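Local atomic coordinates of 70 KDA protein (Xanthomonas sp., PDB entry 4B2N), a protein that cleaves the polyisoprene of rubber latex oxidatively as a diheme c-type cytochrome, acting processively as a dioxygenase. Residues His368-Trp373 against Thr644-Asp649. Sequence-based numbering, arbitrary orientation.
Sequences HERDLW and TQSLTD
With OG of Ser646 set between its own backbone N and carbonyl carbon (chi1 74°) and the Arg370 chain bent at chi2 (-75°, placing CD) and chi3 (-140°, placing NE), each polar group reaches a carbonyl oxygen of the other segment, between the loop after helix 357-369 and the loop leading into helix 649-660. Ser646 OG donates to Leu372 O at 2.6 Å; it lies in the carbonyl plane, on a lone pair. In return, Arg370 NH2 reaches Ser646 O at 2.7 Å, but this bond is bent and the donor stands above the carbonyl plane. The other terminal nitrogen, NH1 of Arg370, turns back to Asp371 O (2.9 Å), which lies almost in the guanidinium plane. A salt bridge from NE to Glu651 adds a further tether, so all three nitrogens of the group are engaged and its rotation is restrained.

Leu647 CD2 covers one face of the Arg370 guanidinium, 4.1 Å from its plane and nearer its edge than its centre. The same methyl presses on Leu372 CD2 at 3.4 Å, tighter than normal van der Waals contact, where the two leucine side chains cross obliquely. Both leucines also touch a heme c, and the Leu372 side chain is near Cys390, one of that heme's covalent anchors. Two hydrogen bonds to backbone carbonyls thus lie beside a leucine pair touching the heme, joining the segment close to the axial ligand His641 to the loop before the Cys-X-X-Cys-His motif of a c-type cytochrome heme site.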
loop_
_atom_site.group_PDB
_atom_site.type_symbol
_atom_site.label_atom_id
_atom_site.label_comp_id
_atom_site.label_asym_id
_atom_site.label_seq_id
_atom_site.Cartn_x
_atom_site.Cartn_y
_atom_site.Cartn_z
ATOM N N HIS A 368 19.742 -10.747 14.796
ATOM C CA HIS A 368 20.267 -9.569 15.490
ATOM C C HIS A 368 21.793 -9.458 15.466
ATOM O O HIS A 368 22.362 -8.368 15.680
ATOM C CB HIS A 368 19.784 -9.629 16.925
ATOM C CG HIS A 368 18.312 -9.421 17.073
ATOM N ND1 HIS A 368 17.403 -10.455 17.011
ATOM C CD2 HIS A 368 17.585 -8.244 17.230
ATOM C CE1 HIS A 368 16.160 -9.932 17.174
ATOM N NE2 HIS A 368 16.279 -8.591 17.327
ATOM N N GLU A 369 22.495 -10.543 15.139
ATOM C CA GLU A 369 23.935 -10.478 15.345
ATOM C C GLU A 369 24.805 -10.844 14.183
ATOM O O GLU A 369 25.978 -10.468 14.188
ATOM C CB GLU A 369 24.360 -11.324 16.582
ATOM C CG GLU A 369 23.683 -10.870 17.883
ATOM C CD GLU A 369 24.057 -11.698 19.102
ATOM O OE1 GLU A 369 25.105 -12.375 19.086
ATOM O OE2 GLU A 369 23.319 -11.673 20.096
ATOM N N ARG A 370 24.270 -11.576 13.204
ATOM C CA ARG A 370 25.132 -12.084 12.122
ATOM C C ARG A 370 25.410 -10.959 11.129
ATOM O O ARG A 370 24.487 -10.382 10.560
ATOM C CB ARG A 370 24.503 -13.299 11.425
ATOM C CG ARG A 370 25.516 -14.334 10.877
ATOM C CD ARG A 370 26.234 -13.908 9.615
ATOM N NE ARG A 370 26.384 -15.024 8.656
ATOM C CZ ARG A 370 26.917 -14.885 7.440
ATOM N NH1 ARG A 370 27.389 -13.700 7.056
ATOM N NH2 ARG A 370 27.006 -15.929 6.608
ATOM N N ASP A 371 26.683 -10.625 10.938
ATOM C CA ASP A 371 27.041 -9.586 9.991
ATOM C C ASP A 371 27.002 -10.185 8.598
ATOM O O ASP A 371 27.730 -11.118 8.312
ATOM C CB ASP A 371 28.427 -9.037 10.298
ATOM C CG ASP A 371 28.851 -7.874 9.366
ATOM O OD1 ASP A 371 28.220 -7.560 8.278
ATOM O OD2 ASP A 371 29.866 -7.257 9.748
ATOM N N LEU A 372 26.166 -9.645 7.713
ATOM C CA LEU A 372 26.062 -10.228 6.377
ATOM C C LEU A 372 27.276 -9.982 5.515
ATOM O O LEU A 372 27.495 -10.688 4.514
ATOM C CB LEU A 372 24.736 -9.819 5.652
ATOM C CG LEU A 372 23.484 -10.370 6.362
ATOM C CD1 LEU A 372 22.235 -9.762 5.739
ATOM C CD2 LEU A 372 23.383 -11.887 6.398
ATOM N N TRP A 373 28.055 -8.976 5.925
ATOM C CA TRP A 373 29.322 -8.602 5.311
ATOM C C TRP A 373 30.500 -9.204 6.037
ATOM O O TRP A 373 31.624 -8.841 5.743
ATOM C CB TRP A 373 29.479 -7.084 5.333
ATOM C CG TRP A 373 28.595 -6.365 4.363
ATOM C CD1 TRP A 373 28.936 -5.867 3.098
ATOM C CD2 TRP A 373 27.161 -6.050 4.536
ATOM N NE1 TRP A 373 27.854 -5.254 2.514
ATOM C CE2 TRP A 373 26.750 -5.349 3.316
ATOM C CE3 TRP A 373 26.223 -6.262 5.554
ATOM C CZ2 TRP A 373 25.440 -4.890 3.129
ATOM C CZ3 TRP A 373 24.893 -5.817 5.349
ATOM C CH2 TRP A 373 24.516 -5.148 4.164
ATOM N N THR A 644 21.926 -11.125 1.388
ATOM C CA THR A 644 21.591 -12.408 2.004
ATOM C C THR A 644 22.307 -13.665 1.413
ATOM O O THR A 644 22.279 -14.751 1.996
ATOM C CB THR A 644 20.104 -12.607 1.974
ATOM O OG1 THR A 644 19.657 -12.547 0.614
ATOM C CG2 THR A 644 19.429 -11.482 2.727
ATOM N N GLN A 645 22.899 -13.512 0.250
ATOM C CA GLN A 645 23.650 -14.629 -0.398
ATOM C C GLN A 645 24.803 -15.166 0.443
ATOM O O GLN A 645 25.213 -16.287 0.224
ATOM C CB GLN A 645 24.225 -14.167 -1.720
ATOM C CG GLN A 645 25.434 -13.278 -1.530
ATOM C CD GLN A 645 25.667 -12.370 -2.715
ATOM O OE1 GLN A 645 25.152 -12.608 -3.815
ATOM N NE2 GLN A 645 26.421 -11.290 -2.496
ATOM N N SER A 646 25.303 -14.352 1.366
ATOM C CA SER A 646 26.444 -14.710 2.227
ATOM C C SER A 646 25.990 -15.683 3.334
ATOM O O SER A 646 26.841 -16.306 3.990
ATOM C CB SER A 646 27.038 -13.438 2.858
ATOM O OG SER A 646 26.198 -12.891 3.912
ATOM N N LEU A 647 24.668 -15.813 3.546
ATOM C CA LEU A 647 24.125 -16.730 4.558
ATOM C C LEU A 647 24.390 -18.184 4.196
ATOM O O LEU A 647 24.617 -18.507 3.038
ATOM C CB LEU A 647 22.606 -16.556 4.724
ATOM C CG LEU A 647 22.286 -15.192 5.270
ATOM C CD1 LEU A 647 20.803 -14.953 5.010
ATOM C CD2 LEU A 647 22.551 -15.183 6.777
ATOM N N THR A 648 24.359 -19.055 5.203
ATOM C CA THR A 648 24.371 -20.487 4.938
ATOM C C THR A 648 22.948 -20.955 4.895
ATOM O O THR A 648 22.060 -20.290 5.461
ATOM C CB THR A 648 25.148 -21.316 5.992
ATOM O OG1 THR A 648 24.468 -21.277 7.282
ATOM C CG2 THR A 648 26.727 -20.922 6.030
ATOM N N ASP A 649 22.709 -22.081 4.220
ATOM C CA ASP A 649 21.364 -22.635 4.229
ATOM C C ASP A 649 20.890 -22.915 5.664
ATOM O O ASP A 649 19.696 -22.774 5.956
ATOM C CB ASP A 649 21.284 -23.913 3.398
ATOM C CG ASP A 649 21.178 -23.657 1.905
ATOM O OD1 ASP A 649 21.174 -22.510 1.393
ATOM O OD2 ASP A 649 21.149 -24.670 1.205
#